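Ferredoxin component of carbazole 1,9a-dioxygenase (Nocardioides aromaticivorans, PDB 3GCE) carries a Rieske-type [2Fe-2S] cluster and probably passes electrons to the terminal oxygenase component of carbazole 1,9a-dioxygenase. Local coordinates at residues 48-51 / 56-59; 67-72 / 76-81; 84-87 / 93-96. All coordinates share one frame; numbering follows the deposited sequence.

In the fold
The three contacts follow one another along the chain, and none nests in or crosses another. Interaction 1 comes first, after strand 43-48, and closes the short loop that carries H53 and A54. Interaction 2 pairs strands 69-71 and 78-80 and closes the turn that carries H75. Interaction 3 closes the loop with P90 and C91. All three loops lie at the iron-sulfur cluster. C51 and C72 join interactions 1 and 2 at one iron. Strands 78-80 and 86-88, of interactions 2 and 3, are neighbours in one antiparallel sheet. F79 packs against C51, G84 and L93. S48 and R96 probably share a backbone bond, which ties interaction 3 back to interaction 1.

Interaction 1 of 3, residues 48-51 / 56-59; sequences SNLC and AYLD. With FES (Fe2/s2 (inorganic) cluster), chain B.
The N49 side chain reaches D59 because its CG is turned opposite the backbone N (chi1 -161°). D59 meets it with CG placed between its own backbone N and carbonyl carbon (chi1 80°). The amide and carboxylate planes are 55° apart. N49 uses both ends of its amide. N49 OD1 accepts from D59 N at 2.8 Å, in the carbonyl plane and on a lone pair. N49 ND2 donates to D59 OD1 at 2.9 Å. This bond leaves close to the amide plane but meets the oxygen from above the carboxylate plane. ND2 also bonds E34 of strand 33-40, so the amide is held at three points and its rotation is fixed.

The backbone adds two nearly straight bonds. L58 N donates to N49 O at 2.8 Å. C51 N donates to A56 O at 3.0 Å. L50 and Y57 lie between these bonds as a single bridge. Their side chains run side by side and point the same way. L50 CD2 touches Y57 CE1 at 3.4 Å, obliquely to the ring. The N49 amide nitrogen lies at the ring's edge. S48 OG accepts from L50 N, which makes an ST turn at the start of the segment.

On the cluster side, L58 CD2 rests on C51 CB at 3.8 Å. C51 SG binds one iron of the cluster, FE1, at 2.3 Å, and C72 supplies the second cysteine sulfur. A56 CB packs on the bridging sulfide S2 at 3.6 Å. The strand residue F79 touches both C51 and L58. C51 and H53 form the Cys-X-His pair of a Rieske [2Fe-2S] site, and this contact closes the loop that presents them to the cluster.

Interaction 2 of 3, residues 67-72 / 76-81; sequences SLEIEC and VGRFDV. With FES (Fe2/s2 (inorganic) cluster), chain B.
S67 OG sits at the edge of the R78 guanidinium and donates to E69 OE1 at 2.6 Å. A water lies between S67 O and D80 OD1; D80 is also held by T83 and R82.

L68 O accepts from V81 N at 3.0 Å, and L68 CB packs on V81 CG2. L68 and E69 both face H64 of the neighbouring strand 62-64, a G1 beta bulge.

E69 OE1 forms a salt bridge with R78 NH1 at 3.1 Å. The oxygen lies in the guanidinium plane, but the nitrogen approaches from above the carboxylate plane. R78 gets there with its chain extended from CG to NE. OE1 thus takes two donors, while OE2 bonds T87.

I70 and F79 are the hydrogen-bonded pair. I70 N to F79 O and F79 N to I70 O are both 3.0 Å. I70 CG2 lies at the edge of the F79 ring, and I70 CB touches V81 CG1.

E71 runs alongside V76 and points the same way. Its OE1 is paired with H64. E71 OE1 and R78 NH2 form a long salt bridge of 4.0 Å; the oxygen lies well out of the guanidinium plane, so only the charges meet. A second water accepts from R78 NE and sits beside E71 OE2 and V76 O.

C72 N donates to G77 O at 2.8 Å, and C72 SG binds the cluster iron FE1 at 2.2 Å. G77 N lies near the bridging sulfide S1. The arrangement is an antiparallel beta hairpin whose turn holds C72 and H75, the second cysteine-histidine pair of a Rieske cluster site.

Interaction 3 of 3, residues 84-87 / 93-96; sequences GAPT and LPVR
G84 O and V95 N make the single hydrogen bond between the two segments, at 2.9 Å with an N-H...O angle of 149°.

One weaker polar contact lies beside it. G84 CA gives a CH...O contact to V95 O at 3.4 Å. V95 O occupies the side where a CB of residue 84 would point and would clash with one. The positive phi of G84 (82°) also favours glycine.

Close packing accounts for the rest. P94 lies against the glycine carbonyl: P94 CA is 3.1 Å from G84 O, and P94 CB is near the same oxygen. The apolar part is a meeting of two prolines. P86 CD lies against P94 CB at 3.8 Å. P86 CD also lies 3.7 Å from P94 CA. P86 CG lies 4.0 Å from L93 C. V95 adds one branch, CG2, which is 3.9 Å from G84 CA. With chi1 at -66°, CG1 is set opposite the carbonyl carbon, and CG2 falls on the glycine side.

Outside the segments, F79 of strand 78-80 touches V95, G84 and L93. V95 also reaches I47 and S48 of strand 43-48, while L93 O is hydrogen-bonded to S52. The contact closes the loop of P90 and C91, consistent with the proline loop that covers the cluster in Rieske proteins.

P86 and P94 have no N-H to donate, which agrees with the lone backbone bond. The chemistry implies a small surface contact in which one main-chain bond joins the segments and proline carbons fill in beside it, without any charge pair between the segments.

Interaction 1 of 3, residues 48-51 / 56-59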
loop_
_atom_site.group_PDB
_atom_site.type_symbol
_atom_site.label_atom_id
_atom_site.label_comp_id
_atom_site.label_asym_id
_atom_site.label_seq_id
_atom_site.Cartn_x
_atom_site.Cartn_y
_atom_site.Cartn_z
ATOM N N SER A 48 0.420 3.247 -4.226
ATOM C CA SER A 48 0.921 4.593 -3.931
ATOM C C SER A 48 0.441 5.039 -2.555
ATOM O O SER A 48 -0.720 4.822 -2.187
ATOM C CB SER A 48 0.440 5.599 -4.957
ATOM O OG SER A 48 0.787 6.902 -4.493
ATOM N N ASN A 49 1.336 5.668 -1.800
ATOM C CA ASN A 49 0.995 6.133 -0.466
ATOM C C ASN A 49 0.223 7.449 -0.481
ATOM O O ASN A 49 -0.258 7.881 0.549
ATOM C CB ASN A 49 2.255 6.308 0.394
ATOM C CG ASN A 49 1.938 6.348 1.888
ATOM O OD1 ASN A 49 1.073 5.623 2.357
ATOM N ND2 ASN A 49 2.642 7.196 2.629
ATOM N N LEU A 50 0.155 8.097 -1.637
ATOM C CA LEU A 50 -0.523 9.388 -1.731
ATOM C C LEU A 50 -1.947 9.210 -2.155
ATOM O O LEU A 50 -2.206 8.682 -3.234
ATOM C CB LEU A 50 0.153 10.303 -2.750
ATOM C CG LEU A 50 1.085 11.369 -2.219
ATOM C CD1 LEU A 50 0.285 12.428 -1.394
ATOM C CD2 LEU A 50 2.215 10.705 -1.432
ATOM N N CYS A 51 -2.870 9.698 -1.331
ATOM C CA CYS A 51 -4.295 9.623 -1.665
ATOM C C CYS A 51 -4.551 10.406 -2.962
ATOM O O CYS A 51 -3.937 11.459 -3.177
ATOM C CB CYS A 51 -5.127 10.211 -0.510
ATOM S SG CYS A 51 -6.898 10.077 -0.764
ATOM N N ALA A 56 -2.760 13.487 1.164
ATOM C CA ALA A 56 -2.755 12.770 2.448
ATOM C C ALA A 56 -2.001 11.462 2.275
ATOM O O ALA A 56 -1.872 10.980 1.152
ATOM C CB ALA A 56 -4.170 12.514 2.949
ATOM N N TYR A 57 -1.527 10.898 3.382
ATOM C CA TYR A 57 -0.618 9.768 3.351
ATOM C C TYR A 57 -1.296 8.522 3.915
ATOM O O TYR A 57 -1.598 8.432 5.097
ATOM C CB TYR A 57 0.744 10.129 4.024
ATOM C CG TYR A 57 1.312 11.347 3.330
ATOM C CD1 TYR A 57 2.105 11.205 2.181
ATOM C CD2 TYR A 57 0.991 12.638 3.755
ATOM C CE1 TYR A 57 2.596 12.325 1.490
ATOM C CE2 TYR A 57 1.479 13.789 3.049
ATOM C CZ TYR A 57 2.288 13.593 1.922
ATOM O OH TYR A 57 2.784 14.653 1.198
ATOM N N LEU A 58 -1.573 7.576 3.013
ATOM C CA LEU A 58 -2.451 6.462 3.316
ATOM C C LEU A 58 -1.961 5.537 4.438
ATOM O O LEU A 58 -2.766 5.012 5.192
ATOM C CB LEU A 58 -2.714 5.639 2.044
ATOM C CG LEU A 58 -3.398 6.427 0.918
ATOM C CD1 LEU A 58 -3.499 5.518 -0.322
ATOM C CD2 LEU A 58 -4.808 6.928 1.348
ATOM N N ASP A 59 -0.656 5.330 4.548
ATOM C CA ASP A 59 -0.102 4.499 5.618
ATOM C C ASP A 59 -0.437 5.002 7.036
ATOM O O ASP A 59 -0.361 4.241 8.002
ATOM C CB ASP A 59 1.421 4.340 5.447
ATOM C CG ASP A 59 2.211 5.530 5.957
ATOM O OD1 ASP A 59 2.119 6.647 5.407
ATOM O OD2 ASP A 59 2.978 5.330 6.910
HETATM FE FE1 FES B . -7.697 11.142 1.126
HETATM FE FE2 FES B . -9.360 13.322 0.980
HETATM S S1 FES B . -9.970 11.153 1.173
HETATM S S2 FES B . -7.151 13.240 0.991
#

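Interaction 2 of 3, residues 67-72 / 76-81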
loop_
_atom_site.group_PDB
_atom_site.type_symbol
_atom_site.label_atom_id
_atom_site.label_comp_id
_atom_site.label_asym_id
_atom_site.label_seq_id
_atom_site.Cartn_x
_atom_site.Cartn_y
_atom_site.Cartn_z
ATOM N N SER A 67 -11.948 -6.345 4.443
ATOM C CA SER A 67 -12.329 -5.884 3.123
ATOM C C SER A 67 -11.128 -5.502 2.240
ATOM O O SER A 67 -11.323 -5.102 1.088
ATOM C CB SER A 67 -13.321 -4.711 3.244
ATOM O OG SER A 67 -12.698 -3.563 3.811
ATOM N N LEU A 68 -9.902 -5.642 2.777
ATOM C CA LEU A 68 -8.632 -5.291 2.080
ATOM C C LEU A 68 -8.636 -3.844 1.549
ATOM O O LEU A 68 -8.252 -3.574 0.394
ATOM C CB LEU A 68 -8.255 -6.321 0.972
ATOM C CG LEU A 68 -7.886 -7.746 1.464
ATOM C CD1 LEU A 68 -7.750 -8.713 0.314
ATOM C CD2 LEU A 68 -6.600 -7.791 2.344
ATOM N N GLU A 69 -9.107 -2.939 2.410
ATOM C CA GLU A 69 -9.155 -1.516 2.117
ATOM C C GLU A 69 -8.253 -0.767 3.068
ATOM O O GLU A 69 -8.162 -1.096 4.261
ATOM C CB GLU A 69 -10.568 -0.984 2.306
ATOM C CG GLU A 69 -11.580 -1.450 1.273
ATOM C CD GLU A 69 -12.970 -0.928 1.605
ATOM O OE1 GLU A 69 -13.509 -1.342 2.643
ATOM O OE2 GLU A 69 -13.511 -0.090 0.848
ATOM N N ILE A 70 -7.588 0.240 2.531
ATOM C CA ILE A 70 -6.923 1.246 3.345
ATOM C C ILE A 70 -7.828 2.492 3.360
ATOM O O ILE A 70 -8.339 2.932 2.329
ATOM C CB ILE A 70 -5.529 1.599 2.780
ATOM C CG1 ILE A 70 -4.776 2.557 3.724
ATOM C CG2 ILE A 70 -5.657 2.242 1.372
ATOM C CD1 ILE A 70 -4.471 1.970 5.109
ATOM N N GLU A 71 -8.008 3.061 4.536
ATOM C CA GLU A 71 -8.880 4.213 4.695
ATOM C C GLU A 71 -8.005 5.443 4.929
ATOM O O GLU A 71 -7.174 5.450 5.838
ATOM C CB GLU A 71 -9.809 3.976 5.868
ATOM C CG GLU A 71 -10.704 5.152 6.268
ATOM C CD GLU A 71 -11.583 4.783 7.466
ATOM O OE1 GLU A 71 -11.284 3.774 8.138
ATOM O OE2 GLU A 71 -12.568 5.492 7.753
ATOM N N CYS A 72 -8.163 6.461 4.083
ATOM C CA CYS A 72 -7.329 7.669 4.151
ATOM C C CYS A 72 -7.550 8.360 5.510
ATOM O O CYS A 72 -8.694 8.493 5.952
ATOM C CB CYS A 72 -7.752 8.617 3.017
ATOM S SG CYS A 72 -6.896 10.222 3.011
ATOM N N VAL A 76 -11.169 10.098 4.947
ATOM C CA VAL A 76 -11.653 8.712 5.113
ATOM C C VAL A 76 -12.279 8.077 3.851
ATOM O O VAL A 76 -13.131 7.187 3.926
ATOM C CB VAL A 76 -12.497 8.488 6.431
ATOM C CG1 VAL A 76 -11.636 8.787 7.664
ATOM C CG2 VAL A 76 -13.832 9.279 6.463
ATOM N N GLY A 77 -11.830 8.555 2.690
ATOM C CA GLY A 77 -11.986 7.788 1.453
ATOM C C GLY A 77 -11.301 6.440 1.609
ATOM O O GLY A 77 -10.518 6.251 2.540
ATOM N N ARG A 78 -11.575 5.493 0.712
ATOM C CA ARG A 78 -10.912 4.180 0.778
ATOM C C ARG A 78 -10.412 3.698 -0.571
ATOM O O ARG A 78 -10.968 4.076 -1.603
ATOM C CB ARG A 78 -11.823 3.101 1.359
ATOM C CG ARG A 78 -12.252 3.336 2.819
ATOM C CD ARG A 78 -12.977 2.120 3.409
ATOM N NE ARG A 78 -13.523 2.424 4.740
ATOM C CZ ARG A 78 -14.054 1.527 5.574
ATOM N NH1 ARG A 78 -14.135 0.241 5.237
ATOM N NH2 ARG A 78 -14.514 1.927 6.753
ATOM N N PHE A 79 -9.352 2.883 -0.540
ATOM C CA PHE A 79 -8.847 2.175 -1.731
ATOM C C PHE A 79 -8.733 0.685 -1.467
ATOM O O PHE A 79 -8.445 0.256 -0.336
ATOM C CB PHE A 79 -7.465 2.701 -2.145
ATOM C CG PHE A 79 -7.465 4.175 -2.503
ATOM C CD1 PHE A 79 -7.198 5.139 -1.527
ATOM C CD2 PHE A 79 -7.659 4.589 -3.832
ATOM C CE1 PHE A 79 -7.181 6.517 -1.844
ATOM C CE2 PHE A 79 -7.640 5.948 -4.153
ATOM C CZ PHE A 79 -7.386 6.909 -3.150
ATOM N N ASP A 80 -8.926 -0.091 -2.523
ATOM C CA ASP A 80 -8.615 -1.508 -2.507
ATOM C C ASP A 80 -7.069 -1.629 -2.611
ATOM O O ASP A 80 -6.478 -1.182 -3.589
ATOM C CB ASP A 80 -9.321 -2.189 -3.691
ATOM C CG ASP A 80 -8.847 -3.627 -3.913
ATOM O OD1 ASP A 80 -8.430 -4.297 -2.915
ATOM O OD2 ASP A 80 -8.882 -4.075 -5.093
ATOM N N VAL A 81 -6.431 -2.236 -1.610
ATOM C CA VAL A 81 -4.965 -2.411 -1.629
ATOM C C VAL A 81 -4.448 -3.385 -2.673
ATOM O O VAL A 81 -3.251 -3.373 -2.979
ATOM C CB VAL A 81 -4.390 -2.757 -0.232
ATOM C CG1 VAL A 81 -4.698 -1.620 0.757
ATOM C CG2 VAL A 81 -4.926 -4.103 0.293
HETATM FE FE1 FES B . -7.697 11.142 1.126
HETATM FE FE2 FES B . -9.360 13.322 0.980
HETATM S S1 FES B . -9.970 11.153 1.173
HETATM S S2 FES B . -7.151 13.240 0.991
HETATM O O HOH W 1 -10.712 -4.219 -1.423
HETATM O O HOH W 2 -14.367 5.030 5.347
#

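Interaction 3 of 3, residues 84-87 / 93-96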
loop_
_atom_site.group_PDB
_atom_site.type_symbol
_atom_site.label_atom_id
_atom_site.label_comp_id
_atom_site.label_asym_id
_atom_site.label_seq_id
_atom_site.Cartn_x
_atom_site.Cartn_y
_atom_site.Cartn_z
ATOM N N GLY A 84 -5.508 -0.669 -6.157
ATOM C CA GLY A 84 -5.492 0.803 -6.126
ATOM C C GLY A 84 -6.851 1.427 -6.449
ATOM O O GLY A 84 -6.959 2.641 -6.576
ATOM N N ALA A 85 -7.888 0.600 -6.619
ATOM C CA ALA A 85 -9.191 1.113 -7.004
ATOM C C ALA A 85 -9.805 1.888 -5.854
ATOM O O ALA A 85 -9.666 1.480 -4.703
ATOM C CB ALA A 85 -10.147 -0.024 -7.432
ATOM N N PRO A 86 -10.514 2.985 -6.167
ATOM C CA PRO A 86 -11.203 3.758 -5.141
ATOM C C PRO A 86 -12.432 2.956 -4.720
ATOM O O PRO A 86 -13.109 2.398 -5.577
ATOM C CB PRO A 86 -11.618 5.031 -5.879
ATOM C CG PRO A 86 -11.827 4.586 -7.301
ATOM C CD PRO A 86 -10.734 3.537 -7.528
ATOM N N THR A 87 -12.704 2.864 -3.422
ATOM C CA THR A 87 -13.810 2.025 -2.967
ATOM C C THR A 87 -14.747 2.775 -1.981
ATOM O O THR A 87 -15.761 2.230 -1.578
ATOM C CB THR A 87 -13.300 0.715 -2.314
ATOM O OG1 THR A 87 -12.474 1.045 -1.199
ATOM C CG2 THR A 87 -12.462 -0.127 -3.291
ATOM N N LEU A 93 -10.850 8.430 -7.938
ATOM C CA LEU A 93 -9.875 8.023 -8.930
ATOM C C LEU A 93 -8.882 7.065 -8.300
ATOM O O LEU A 93 -8.512 7.245 -7.140
ATOM C CB LEU A 93 -9.135 9.240 -9.544
ATOM C CG LEU A 93 -9.955 10.124 -10.482
ATOM C CD1 LEU A 93 -9.193 11.415 -10.815
ATOM C CD2 LEU A 93 -10.301 9.374 -11.758
ATOM N N PRO A 94 -8.463 6.035 -9.059
ATOM C CA PRO A 94 -7.558 5.042 -8.518
ATOM C C PRO A 94 -6.159 5.596 -8.279
ATOM O O PRO A 94 -5.758 6.618 -8.896
ATOM C CB PRO A 94 -7.555 3.926 -9.595
ATOM C CG PRO A 94 -7.899 4.647 -10.867
ATOM C CD PRO A 94 -8.822 5.758 -10.463
ATOM N N VAL A 95 -5.426 4.947 -7.379
ATOM C CA VAL A 95 -3.994 5.217 -7.254
ATOM C C VAL A 95 -3.224 4.069 -7.892
ATOM O O VAL A 95 -3.794 3.005 -8.131
ATOM C CB VAL A 95 -3.549 5.394 -5.789
ATOM C CG1 VAL A 95 -4.182 6.690 -5.172
ATOM C CG2 VAL A 95 -3.904 4.170 -4.972
ATOM N N ARG A 96 -1.936 4.294 -8.160
ATOM C CA ARG A 96 -1.070 3.253 -8.754
ATOM C C ARG A 96 -0.891 2.075 -7.805
ATOM O O ARG A 96 -0.711 2.273 -6.598
ATOM C CB ARG A 96 0.283 3.844 -9.088
ATOM C CG ARG A 96 1.282 2.836 -9.696
ATOM C CD ARG A 96 2.532 3.602 -10.170
ATOM N NE ARG A 96 2.217 4.452 -11.321
ATOM C CZ ARG A 96 1.995 3.996 -12.560
ATOM N NH1 ARG A 96 2.107 2.698 -12.817
ATOM N NH2 ARG A 96 1.672 4.823 -13.554
#